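Local coordinates for protein NADP-dependent glyceraldehyde-3-phosphate dehydrogenase (Bacillus halodurans, PDB 3PRL) that probably catalyses the NADP-dependent, non-phosphorylating oxidation of glyceraldehyde 3-phosphate, as a member of the aldehyde dehydrogenase family, at residues A169-A174 with G462-K467; A114-H119 with G447-P452; A121-R126 with P468-M473. All blocks are in the same frame, centred on the assembly; numbering follows the deposited sequence.

Interaction 1 of 3, residues A169-A174 with G462-K467; sequences AAAKIA and GVQGIK
Gln464 reaches across to Ala171 and meets its backbone carbonyl. NE2 of Gln464 donates to O of Ala171 at 2.9 Å, with an N-H...O angle of 148°. The acceptor lies almost exactly in the plane of the Gln464 amide. Seen from the carbonyl, the donor sits well above the plane, 53° out of it. The chain bends at chi2 (-97°), and this brings NE2 to the Ala171 carbonyl. Gln464 is modelled in two conformers; this account holds for one of them. In the conformer described, the other end of the amide folds back. N of Gly465 donates to OE1 of Gln464 at 2.8 Å. Both ends of the amide are therefore engaged, which would fix its rotation. Gly465 is the N-cap residue of helix 466-472. The methyl of Ala171 adds a loose contact, CB to Gln464 NE2 at 4.3 Å. Lys172 barely touches, and its NZ binds Leu168 O and Thr238 OG1. The Gln464 side chain comes to about 3 Å from that of Glu259, the predicted active-site glutamate. Helix 167-178 also packs on helices 103-124 and 192-204 and on strand 182-186.

Interaction 2 of 3, residues A114-H119 with G447-P452; sequences ADIIRH and GPDHFP
The carboxylate of Asp449 lies against the side chain of Ile116 and is gripped at OD1 by Arg112, whose NE forms a salt bridge with it. A long, weak ion pair links OD2 to Arg446 NE. Asp449 sits in a type I beta turn running from Pro448 to Phe451, in the loop between strands 437-440 and 460-461. A cis peptide precedes Pro448, and Phe451 N closes the turn on Pro448 O. The loop faces helix 103-124 of the aldehyde dehydrogenase fold, and Arg112 is one turn before Ile116 on that helix. Ile116 and Asp449 cross at about a right angle. Ile116 CD1 touches Asp449 OD1 at 3.4 Å, and CG1 of Ile116 is 3.8 Å from Asp449 CB. CG1 of Ile116 stands beside its backbone N, chi1 -75°, and this carries CD1 to the carboxylate. With an alanine in place of Asp449, Arg112 would probably lose its carboxylate mate and a gap would open beside the Ile116 methyl. His119 and His450 make the second meeting. His119 CG lies opposite the backbone N (chi1 -159°), and this extends the ring to the loop. Its NE2 meets His450 CB at 4.1 Å. Both histidines also lie at a subunit boundary. His450 NE2 is hydrogen-bonded to Lys133 O of the second subunit, and the His119 ring meets Phe137 of that subunit with planes at about 45°. Within the turn, Pro448 CG stands 3.5 Å above the Phe451 ring plane, over the ring centre.

Interaction 3 of 3, residues A121-R126 with P468-M473; sequences ADEALR and PSLLSM
Ala124, near the C-terminal end of helix 103-124, faces Leu470 of helix 466-472 with their CA atoms 7.2 Å apart. Within segment 468-473, the Leu470 side chain makes the close contacts. Its CD1 methyl rests on the aliphatic part of Glu123, at 3.5 Å from Glu123 CG and 3.7 Å from Glu123 CB. The same methyl comes to 4.0 Å from the backbone N of Ala124. The other branch, Leu470 CD2, meets Ala124 CB at 4.3 Å. No hydrogen bond joins the two segments; Glu123 contributes its CB and CG to the packing. Glu123 leaves its backbone with CG anti to N, chi1 -165°, and then bends at chi2. The CB-CG part thus stays against the leucine while the carboxylate turns to other partners. Here the helix end belongs to the tetramer interface of this aldehyde dehydrogenase. Glu123 OE2 forms an intersubunit salt bridge with Arg126 NE of the third subunit, and Arg126 NE pairs in return with Glu123 OE2 of that subunit. Within its own chain, Arg126 NH1 donates to Asp122 O at 2.8 Å, with an N-H...O angle of 156°. The carbonyl oxygen lies at the guanidinium edge, in its plane, which would limit its rotation where it meets the third subunit. Inside the chain, Val178 of helix 167-178 touches both Ala124 and Leu470. Thr179 and Leu127 also pack on Leu470.

How the interactions relate
From the N terminus, helix 103-124 supplies 114-119 and then 121-126, and helix 167-178 supplies 169-174. Their partners come near the C-terminal end. Segment 447-452 closes the loop of interaction 2. Segment 462-467 then closes interaction 1, and 468-473 closes interaction 3. Interaction 1 is nested inside interaction 3. Interaction 2 crosses both, because its loop opens first and closes first. Helix 103-124 serves interactions 2 and 3, and helix 466-472 serves interactions 1 and 3. Ile466 joins the groups: its N probably bonds to Asp449 O, and its side chain packs on Ile116 and Glu123. Together they tie the C-terminal segments to two early helices.

Interaction 1 of 3, residues A169-A174 with G462-K467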
ATOM      1  N   ALA D 169     -19.975 -20.589   0.401  1.00 24.50           N
ATOM      2  CA  ALA D 169     -19.783 -20.927  -1.009  1.00 24.19           C
ATOM      3  C   ALA D 169     -19.384 -19.703  -1.882  1.00 23.71           C
ATOM      4  O   ALA D 169     -18.317 -19.694  -2.510  1.00 23.11           O
ATOM      5  CB  ALA D 169     -21.030 -21.610  -1.545  1.00 24.51           C
ATOM      6  N   ALA D 170     -20.228 -18.673  -1.902  1.00 23.91           N
ATOM      7  CA  ALA D 170     -19.917 -17.396  -2.585  1.00 24.16           C
ATOM      8  C   ALA D 170     -18.638 -16.679  -2.115  1.00 24.13           C
ATOM      9  O   ALA D 170     -17.980 -15.988  -2.890  1.00 24.15           O
ATOM     10  CB  ALA D 170     -21.074 -16.463  -2.476  1.00 24.37           C
ATOM     11  N   ALA D 171     -18.311 -16.814  -0.835  1.00 24.29           N
ATOM     12  CA  ALA D 171     -17.075 -16.252  -0.287  1.00 24.10           C
ATOM     13  C   ALA D 171     -15.829 -16.816  -0.988  1.00 24.04           C
ATOM     14  O   ALA D 171     -14.758 -16.235  -0.894  1.00 23.65           O
ATOM     15  CB  ALA D 171     -17.000 -16.524   1.190  1.00 23.99           C
ATOM     16  N   LYS D 172     -15.984 -17.950  -1.671  1.00 24.18           N
ATOM     17  CA  LYS D 172     -14.891 -18.614  -2.409  1.00 23.64           C
ATOM     18  C   LYS D 172     -15.009 -18.396  -3.896  1.00 22.98           C
ATOM     19  O   LYS D 172     -14.014 -18.114  -4.567  1.00 22.59           O
ATOM     20  CB  LYS D 172     -14.890 -20.117  -2.141  1.00 24.33           C
ATOM     21  CG  LYS D 172     -14.587 -20.483  -0.695  1.00 24.78           C
ATOM     22  CD  LYS D 172     -14.869 -21.965  -0.434  1.00 24.64           C
ATOM     23  CE  LYS D 172     -14.529 -22.350   0.994  1.00 24.97           C
ATOM     24  NZ  LYS D 172     -15.219 -21.436   1.947  1.00 24.56           N
ATOM     25  N   ILE D 173     -16.228 -18.538  -4.413  1.00 23.19           N
ATOM     26  CA  ILE D 173     -16.486 -18.362  -5.837  1.00 23.37           C
ATOM     27  C   ILE D 173     -16.250 -16.916  -6.302  1.00 23.80           C
ATOM     28  O   ILE D 173     -15.569 -16.717  -7.303  1.00 25.05           O
ATOM     29  CB  ILE D 173     -17.896 -18.857  -6.259  1.00 23.47           C
ATOM     30  CG1 ILE D 173     -18.137 -20.297  -5.786  1.00 23.10           C
ATOM     31  CG2 ILE D 173     -18.066 -18.787  -7.793  1.00 23.32           C
ATOM     32  CD1 ILE D 173     -19.610 -20.720  -5.866  1.00 23.97           C
ATOM     33  N   ALA D 174     -16.768 -15.918  -5.578  1.00 23.44           N
ATOM     34  CA  ALA D 174     -16.643 -14.506  -6.021  1.00 23.19           C
ATOM     35  C   ALA D 174     -15.207 -14.033  -6.203  1.00 21.89           C
ATOM     36  O   ALA D 174     -14.898 -13.498  -7.265  1.00 21.44           O
ATOM     37  CB  ALA D 174     -17.407 -13.539  -5.102  1.00 23.93           C
ATOM     38  N   GLY D 462      -3.527 -20.808   5.587  1.00 23.96           N
ATOM     39  CA  GLY D 462      -3.738 -19.582   4.800  1.00 24.17           C
ATOM     40  C   GLY D 462      -4.715 -18.597   5.422  1.00 24.51           C
ATOM     41  O   GLY D 462      -4.979 -18.669   6.617  1.00 24.82           O
ATOM     42  N   VAL D 463      -5.251 -17.677   4.608  1.00 24.64           N
ATOM     43  CA  VAL D 463      -6.050 -16.528   5.100  1.00 24.72           C
ATOM     44  C   VAL D 463      -7.250 -16.207   4.211  1.00 25.07           C
ATOM     45  O   VAL D 463      -7.174 -16.351   2.977  1.00 25.83           O
ATOM     46  CB  VAL D 463      -5.230 -15.218   5.119  1.00 24.93           C
ATOM     47  CG1 VAL D 463      -5.703 -14.279   6.253  1.00 22.09           C
ATOM     48  CG2 VAL D 463      -3.719 -15.485   5.207  1.00 22.10           C
ATOM     49  N   GLN D 464      -8.335 -15.738   4.833  1.00 24.49           N
ATOM     50  CA  GLN D 464      -9.499 -15.250   4.100  0.50 24.86           C
ATOM     51  C   GLN D 464      -9.913 -13.857   4.551  1.00 24.46           C
ATOM     52  O   GLN D 464      -9.134 -13.117   5.152  1.00 24.46           O
ATOM     53  CB  GLN D 464     -10.681 -16.223   4.228  0.50 25.66           C
ATOM     54  CG  GLN D 464     -11.138 -16.868   2.922  0.50 28.00           C
ATOM     55  CD  GLN D 464     -12.327 -16.147   2.273  0.50 26.03           C
ATOM     56  OE1 GLN D 464     -12.841 -15.152   2.798  0.50 28.10           O
ATOM     57  NE2 GLN D 464     -12.752 -16.642   1.117  0.50 28.30           N
ATOM     58  N   GLY D 465     -11.176 -13.530   4.308  1.00 23.95           N
ATOM     59  CA  GLY D 465     -11.635 -12.172   4.388  1.00 24.11           C
ATOM     60  C   GLY D 465     -11.514 -11.692   2.953  1.00 24.74           C
ATOM     61  O   GLY D 465     -10.920 -12.378   2.105  1.00 24.71           O
ATOM     62  N   ILE D 466     -12.066 -10.518   2.669  1.00 25.72           N
ATOM     63  CA  ILE D 466     -12.246 -10.086   1.276  1.00 26.32           C
ATOM     64  C   ILE D 466     -10.948  -9.909   0.497  1.00 25.74           C
ATOM     65  O   ILE D 466     -10.723 -10.629  -0.483  1.00 25.88           O
ATOM     66  CB  ILE D 466     -13.127  -8.829   1.161  1.00 26.87           C
ATOM     67  CG1 ILE D 466     -14.510  -9.089   1.755  1.00 27.92           C
ATOM     68  CG2 ILE D 466     -13.221  -8.356  -0.315  1.00 27.72           C
ATOM     69  CD1 ILE D 466     -15.266 -10.236   1.127  1.00 27.38           C
ATOM     70  N   LYS D 467     -10.104  -8.961   0.913  1.00 25.42           N
ATOM     71  CA  LYS D 467      -8.822  -8.766   0.223  1.00 25.05           C
ATOM     72  C   LYS D 467      -7.901  -9.981   0.275  1.00 23.79           C
ATOM     73  O   LYS D 467      -7.374 -10.370  -0.773  1.00 23.40           O
ATOM     74  CB  LYS D 467      -8.058  -7.514   0.656  1.00 25.92           C
ATOM     75  CG  LYS D 467      -6.843  -7.210  -0.259  1.00 30.51           C
ATOM     76  CD  LYS D 467      -5.766  -6.375   0.438  1.00 25.88           C
ATOM     77  CE  LYS D 467      -5.960  -4.896   0.166  1.00 30.51           C
ATOM     78  NZ  LYS D 467      -4.994  -4.371  -0.863  1.00 26.04           N
TER

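Interaction 2 of 3, residues A114-H119 with G447-P452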
ATOM      1  N   ALA D 114     -24.738 -11.407  -0.809  1.00 23.61           N
ATOM      2  CA  ALA D 114     -24.709 -10.375  -1.861  1.00 23.64           C
ATOM      3  C   ALA D 114     -23.847  -9.195  -1.455  1.00 23.52           C
ATOM      4  O   ALA D 114     -23.179  -8.580  -2.286  1.00 23.23           O
ATOM      5  CB  ALA D 114     -26.127  -9.905  -2.231  1.00 23.61           C
ATOM      6  N   ASP D 115     -23.849  -8.901  -0.163  1.00 23.99           N
ATOM      7  CA  ASP D 115     -22.982  -7.877   0.388  1.00 23.96           C
ATOM      8  C   ASP D 115     -21.508  -8.246   0.252  1.00 23.28           C
ATOM      9  O   ASP D 115     -20.688  -7.375  -0.068  1.00 23.50           O
ATOM     10  CB  ASP D 115     -23.326  -7.604   1.845  1.00 24.29           C
ATOM     11  CG  ASP D 115     -24.653  -6.879   2.009  1.00 28.52           C
ATOM     12  OD1 ASP D 115     -25.191  -6.324   1.016  1.00 25.26           O
ATOM     13  OD2 ASP D 115     -25.150  -6.855   3.149  1.00 25.06           O
ATOM     14  N   ILE D 116     -21.172  -9.519   0.481  1.00 22.24           N
ATOM     15  CA  ILE D 116     -19.796 -10.003   0.295  1.00 21.55           C
ATOM     16  C   ILE D 116     -19.379 -10.009  -1.175  1.00 22.27           C
ATOM     17  O   ILE D 116     -18.226  -9.674  -1.501  1.00 22.52           O
ATOM     18  CB  ILE D 116     -19.563 -11.422   0.905  1.00 20.81           C
ATOM     19  CG1 ILE D 116     -19.469 -11.350   2.429  1.00 21.43           C
ATOM     20  CG2 ILE D 116     -18.265 -12.022   0.413  1.00 21.28           C
ATOM     21  CD1 ILE D 116     -19.993 -12.627   3.129  1.00 20.82           C
ATOM     22  N   ILE D 117     -20.298 -10.388  -2.053  1.00 22.50           N
ATOM     23  CA  ILE D 117     -20.031 -10.442  -3.480  1.00 23.63           C
ATOM     24  C   ILE D 117     -19.796  -9.032  -4.061  1.00 24.56           C
ATOM     25  O   ILE D 117     -18.910  -8.851  -4.898  1.00 24.11           O
ATOM     26  CB  ILE D 117     -21.160 -11.192  -4.229  1.00 25.02           C
ATOM     27  CG1 ILE D 117     -21.161 -12.681  -3.837  1.00 24.47           C
ATOM     28  CG2 ILE D 117     -21.069 -11.014  -5.756  1.00 24.81           C
ATOM     29  CD1 ILE D 117     -22.442 -13.376  -4.138  1.00 25.46           C
ATOM     30  N   ARG D 118     -20.571  -8.039  -3.613  1.00 25.20           N
ATOM     31  CA  ARG D 118     -20.391  -6.674  -4.134  1.00 25.88           C
ATOM     32  C   ARG D 118     -19.068  -6.071  -3.675  1.00 24.38           C
ATOM     33  O   ARG D 118     -18.345  -5.483  -4.466  1.00 25.20           O
ATOM     34  CB  ARG D 118     -21.571  -5.778  -3.764  1.00 27.81           C
ATOM     35  CG  ARG D 118     -22.857  -6.199  -4.441  1.00 32.12           C
ATOM     36  CD  ARG D 118     -23.799  -5.046  -4.563  1.00 29.34           C
ATOM     37  NE  ARG D 118     -25.170  -5.469  -4.331  1.00 33.25           N
ATOM     38  CZ  ARG D 118     -25.749  -5.482  -3.137  1.00 30.06           C
ATOM     39  NH1 ARG D 118     -25.071  -5.091  -2.055  1.00 32.85           N
ATOM     40  NH2 ARG D 118     -27.010  -5.883  -3.027  1.00 33.81           N
ATOM     41  N   HIS D 119     -18.752  -6.254  -2.399  1.00 22.83           N
ATOM     42  CA  HIS D 119     -17.540  -5.711  -1.785  1.00 22.08           C
ATOM     43  C   HIS D 119     -16.264  -6.349  -2.318  1.00 21.58           C
ATOM     44  O   HIS D 119     -15.229  -5.687  -2.394  1.00 21.55           O
ATOM     45  CB  HIS D 119     -17.613  -5.872  -0.276  1.00 22.18           C
ATOM     46  CG  HIS D 119     -16.709  -4.944   0.466  1.00 22.11           C
ATOM     47  ND1 HIS D 119     -17.127  -3.722   0.944  1.00 22.16           N
ATOM     48  CD2 HIS D 119     -15.402  -5.053   0.796  1.00 21.50           C
ATOM     49  CE1 HIS D 119     -16.118  -3.122   1.546  1.00 21.98           C
ATOM     50  NE2 HIS D 119     -15.060  -3.906   1.466  1.00 21.59           N
ATOM     51  N   GLY D 447     -16.971 -12.182  10.717  1.00 27.36           N
ATOM     52  CA  GLY D 447     -17.109 -10.833  10.179  1.00 27.50           C
ATOM     53  C   GLY D 447     -16.416  -9.762  11.009  1.00 27.56           C
ATOM     54  O   GLY D 447     -15.613 -10.076  11.893  1.00 28.49           O
ATOM     55  N   PRO D 448     -16.627  -8.483  10.654  1.00 26.75           N
ATOM     56  CA  PRO D 448     -17.123  -8.090   9.331  1.00 25.56           C
ATOM     57  C   PRO D 448     -16.170  -8.652   8.273  1.00 23.98           C
ATOM     58  O   PRO D 448     -15.008  -8.893   8.558  1.00 22.54           O
ATOM     59  CB  PRO D 448     -17.056  -6.559   9.350  1.00 26.21           C
ATOM     60  CG  PRO D 448     -16.279  -6.176  10.564  1.00 27.64           C
ATOM     61  CD  PRO D 448     -16.393  -7.327  11.536  1.00 26.47           C
ATOM     62  N   ASP D 449     -16.653  -8.858   7.061  1.00 24.15           N
ATOM     63  CA  ASP D 449     -15.919  -9.669   6.088  1.00 23.47           C
ATOM     64  C   ASP D 449     -14.684  -9.045   5.419  1.00 22.56           C
ATOM     65  O   ASP D 449     -13.932  -9.738   4.751  1.00 21.78           O
ATOM     66  CB  ASP D 449     -16.898 -10.251   5.073  1.00 24.06           C
ATOM     67  CG  ASP D 449     -17.900 -11.187   5.743  1.00 26.55           C
ATOM     68  OD1 ASP D 449     -19.067 -10.785   5.884  1.00 24.83           O
ATOM     69  OD2 ASP D 449     -17.494 -12.285   6.184  1.00 24.22           O
ATOM     70  N   HIS D 450     -14.464  -7.750   5.629  1.00 22.14           N
ATOM     71  CA  HIS D 450     -13.255  -7.103   5.127  1.00 21.04           C
ATOM     72  C   HIS D 450     -12.081  -7.361   6.090  1.00 20.73           C
ATOM     73  O   HIS D 450     -10.902  -7.234   5.726  1.00 19.96           O
ATOM     74  CB  HIS D 450     -13.515  -5.608   4.905  1.00 20.36           C
ATOM     75  CG  HIS D 450     -13.855  -4.842   6.154  1.00 20.41           C
ATOM     76  ND1 HIS D 450     -14.916  -5.164   6.972  1.00 20.84           N
ATOM     77  CD2 HIS D 450     -13.271  -3.755   6.716  1.00 20.49           C
ATOM     78  CE1 HIS D 450     -14.981  -4.304   7.975  1.00 20.85           C
ATOM     79  NE2 HIS D 450     -13.991  -3.439   7.841  1.00 20.85           N
ATOM     80  N   PHE D 451     -12.422  -7.727   7.324  1.00 21.34           N
ATOM     81  CA  PHE D 451     -11.436  -8.183   8.301  1.00 21.55           C
ATOM     82  C   PHE D 451     -10.786  -9.473   7.804  1.00 21.98           C
ATOM     83  O   PHE D 451     -11.490 -10.367   7.327  1.00 22.13           O
ATOM     84  CB  PHE D 451     -12.117  -8.428   9.663  1.00 20.91           C
ATOM     85  CG  PHE D 451     -12.448  -7.168  10.430  1.00 20.59           C
ATOM     86  CD1 PHE D 451     -12.417  -5.907   9.821  1.00 21.05           C
ATOM     87  CD2 PHE D 451     -12.813  -7.248  11.769  1.00 21.40           C
ATOM     88  CE1 PHE D 451     -12.747  -4.743  10.548  1.00 20.87           C
ATOM     89  CE2 PHE D 451     -13.145  -6.100  12.496  1.00 21.18           C
ATOM     90  CZ  PHE D 451     -13.113  -4.845  11.886  1.00 21.61           C
ATOM     91  N   PRO D 452      -9.444  -9.591   7.943  1.00 22.41           N
ATOM     92  CA  PRO D 452      -8.774 -10.851   7.652  1.00 22.08           C
ATOM     93  C   PRO D 452      -9.329 -11.952   8.544  1.00 22.19           C
ATOM     94  O   PRO D 452      -9.580 -11.717   9.731  1.00 22.74           O
ATOM     95  CB  PRO D 452      -7.311 -10.581   8.049  1.00 22.23           C
ATOM     96  CG  PRO D 452      -7.199  -9.112   8.186  1.00 22.09           C
ATOM     97  CD  PRO D 452      -8.532  -8.617   8.569  1.00 22.48           C
TER

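Interaction 3 of 3, residues A121-R126 with P468-M473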
ATOM      1  N   ALA D 121     -16.188  -7.707  -5.487  1.00 20.19           N
ATOM      2  CA  ALA D 121     -16.114  -7.072  -6.819  1.00 20.41           C
ATOM      3  C   ALA D 121     -15.354  -5.736  -6.797  1.00 20.96           C
ATOM      4  O   ALA D 121     -14.400  -5.565  -7.570  1.00 20.41           O
ATOM      5  CB  ALA D 121     -17.488  -6.885  -7.405  1.00 20.28           C
ATOM      6  N   ASP D 122     -15.760  -4.811  -5.918  1.00 22.12           N
ATOM      7  CA  ASP D 122     -15.109  -3.478  -5.818  1.00 23.86           C
ATOM      8  C   ASP D 122     -13.634  -3.624  -5.386  1.00 23.80           C
ATOM      9  O   ASP D 122     -12.768  -2.861  -5.815  1.00 22.85           O
ATOM     10  CB  ASP D 122     -15.800  -2.533  -4.811  1.00 24.84           C
ATOM     11  CG  ASP D 122     -17.327  -2.560  -4.868  1.00 28.70           C
ATOM     12  OD1 ASP D 122     -17.903  -2.467  -5.962  1.00 25.87           O
ATOM     13  OD2 ASP D 122     -17.957  -2.618  -3.773  1.00 25.51           O
ATOM     14  N   GLU D 123     -13.363  -4.587  -4.506  1.00 24.65           N
ATOM     15  CA  GLU D 123     -11.990  -4.806  -4.044  1.00 25.13           C
ATOM     16  C   GLU D 123     -11.070  -5.275  -5.172  1.00 24.55           C
ATOM     17  O   GLU D 123      -9.879  -4.937  -5.198  1.00 24.44           O
ATOM     18  CB  GLU D 123     -11.950  -5.767  -2.864  1.00 26.31           C
ATOM     19  CG  GLU D 123     -10.628  -5.769  -2.093  1.00 31.76           C
ATOM     20  CD  GLU D 123     -10.370  -4.481  -1.315  1.00 26.03           C
ATOM     21  OE1 GLU D 123      -9.257  -3.945  -1.412  1.00 31.66           O
ATOM     22  OE2 GLU D 123     -11.271  -4.004  -0.599  1.00 31.94           O
ATOM     23  N   ALA D 124     -11.630  -6.030  -6.115  1.00 24.22           N
ATOM     24  CA  ALA D 124     -10.856  -6.499  -7.260  1.00 23.98           C
ATOM     25  C   ALA D 124     -10.450  -5.344  -8.179  1.00 23.63           C
ATOM     26  O   ALA D 124      -9.311  -5.293  -8.661  1.00 23.43           O
ATOM     27  CB  ALA D 124     -11.606  -7.559  -8.023  1.00 23.79           C
ATOM     28  N   LEU D 125     -11.381  -4.424  -8.400  1.00 23.68           N
ATOM     29  CA  LEU D 125     -11.119  -3.189  -9.143  1.00 24.13           C
ATOM     30  C   LEU D 125      -9.933  -2.399  -8.586  1.00 24.21           C
ATOM     31  O   LEU D 125      -9.371  -1.544  -9.272  1.00 24.75           O
ATOM     32  CB  LEU D 125     -12.335  -2.272  -9.089  1.00 24.71           C
ATOM     33  CG  LEU D 125     -13.542  -2.511  -9.996  1.00 23.91           C
ATOM     34  CD1 LEU D 125     -14.477  -1.330  -9.834  1.00 25.71           C
ATOM     35  CD2 LEU D 125     -13.141  -2.725 -11.473  1.00 25.68           C
ATOM     36  N   ARG D 126      -9.559  -2.665  -7.345  1.00 23.84           N
ATOM     37  CA  ARG D 126      -8.509  -1.864  -6.724  1.00 24.52           C
ATOM     38  C   ARG D 126      -7.189  -2.587  -6.484  1.00 24.86           C
ATOM     39  O   ARG D 126      -6.333  -2.099  -5.740  1.00 24.86           O
ATOM     40  CB  ARG D 126      -9.039  -1.226  -5.446  1.00 24.28           C
ATOM     41  CG  ARG D 126      -9.885  -0.032  -5.756  1.00 26.20           C
ATOM     42  CD  ARG D 126     -11.101   0.029  -4.905  1.00 24.89           C
ATOM     43  NE  ARG D 126     -11.968   1.117  -5.331  1.00 26.76           N
ATOM     44  CZ  ARG D 126     -13.148   0.971  -5.930  1.00 25.80           C
ATOM     45  NH1 ARG D 126     -13.627  -0.231  -6.221  1.00 27.09           N
ATOM     46  NH2 ARG D 126     -13.839   2.053  -6.269  1.00 27.67           N
ATOM     47  N   PRO D 468      -7.676 -10.562   1.478  1.00 23.09           N
ATOM     48  CA  PRO D 468      -6.743 -11.699   1.574  1.00 22.44           C
ATOM     49  C   PRO D 468      -7.154 -12.837   0.647  1.00 22.08           C
ATOM     50  O   PRO D 468      -6.288 -13.532   0.105  1.00 22.02           O
ATOM     51  CB  PRO D 468      -6.869 -12.142   3.046  1.00 22.59           C
ATOM     52  CG  PRO D 468      -7.266 -10.887   3.756  1.00 21.55           C
ATOM     53  CD  PRO D 468      -8.162 -10.151   2.810  1.00 22.70           C
ATOM     54  N   SER D 469      -8.469 -13.012   0.475  1.00 21.43           N
ATOM     55  CA  SER D 469      -9.013 -13.974  -0.473  1.00 21.57           C
ATOM     56  C   SER D 469      -8.530 -13.706  -1.885  1.00 21.40           C
ATOM     57  O   SER D 469      -8.097 -14.626  -2.569  1.00 21.46           O
ATOM     58  CB  SER D 469     -10.547 -13.960  -0.440  1.00 22.06           C
ATOM     59  OG  SER D 469     -10.970 -14.550   0.780  1.00 22.65           O
ATOM     60  N   LEU D 470      -8.593 -12.452  -2.321  1.00 21.60           N
ATOM     61  CA  LEU D 470      -8.176 -12.103  -3.695  1.00 22.38           C
ATOM     62  C   LEU D 470      -6.729 -12.463  -4.004  1.00 22.31           C
ATOM     63  O   LEU D 470      -6.431 -12.934  -5.113  1.00 22.10           O
ATOM     64  CB  LEU D 470      -8.434 -10.624  -3.973  1.00 23.10           C
ATOM     65  CG  LEU D 470      -9.932 -10.324  -4.003  1.00 22.63           C
ATOM     66  CD1 LEU D 470     -10.213  -8.880  -3.721  1.00 23.43           C
ATOM     67  CD2 LEU D 470     -10.498 -10.711  -5.337  1.00 23.81           C
ATOM     68  N   LEU D 471      -5.851 -12.235  -3.017  1.00 22.63           N
ATOM     69  CA  LEU D 471      -4.416 -12.528  -3.087  1.00 23.51           C
ATOM     70  C   LEU D 471      -4.133 -14.019  -3.120  1.00 23.70           C
ATOM     71  O   LEU D 471      -3.169 -14.478  -3.748  1.00 23.93           O
ATOM     72  CB  LEU D 471      -3.681 -11.911  -1.872  1.00 24.48           C
ATOM     73  CG  LEU D 471      -3.233 -10.427  -1.913  1.00 27.57           C
ATOM     74  CD1 LEU D 471      -4.169  -9.509  -2.684  1.00 24.64           C
ATOM     75  CD2 LEU D 471      -2.982  -9.837  -0.516  1.00 24.33           C
ATOM     76  N   SER D 472      -4.954 -14.777  -2.407  1.00 23.16           N
ATOM     77  CA  SER D 472      -4.777 -16.213  -2.378  1.00 23.20           C
ATOM     78  C   SER D 472      -5.244 -16.830  -3.701  1.00 23.25           C
ATOM     79  O   SER D 472      -4.895 -17.980  -4.014  1.00 23.25           O
ATOM     80  CB  SER D 472      -5.531 -16.807  -1.196  1.00 22.67           C
ATOM     81  OG  SER D 472      -6.918 -16.623  -1.369  1.00 22.57           O
ATOM     82  N   MET D 473      -5.988 -16.043  -4.483  1.00 23.17           N
ATOM     83  CA  MET D 473      -6.547 -16.489  -5.761  1.00 24.40           C
ATOM     84  C   MET D 473      -5.649 -16.162  -6.954  1.00 22.31           C
ATOM     85  O   MET D 473      -5.991 -16.461  -8.099  1.00 21.42           O
ATOM     86  CB  MET D 473      -7.916 -15.846  -6.004  1.00 28.03           C
ATOM     87  CG  MET D 473      -8.939 -16.025  -4.882  1.00 28.54           C
ATOM     88  SD  MET D 473      -9.745 -17.639  -4.829  1.00 29.10           S
ATOM     89  CE  MET D 473     -10.626 -17.554  -3.271  1.00 28.66           C
TER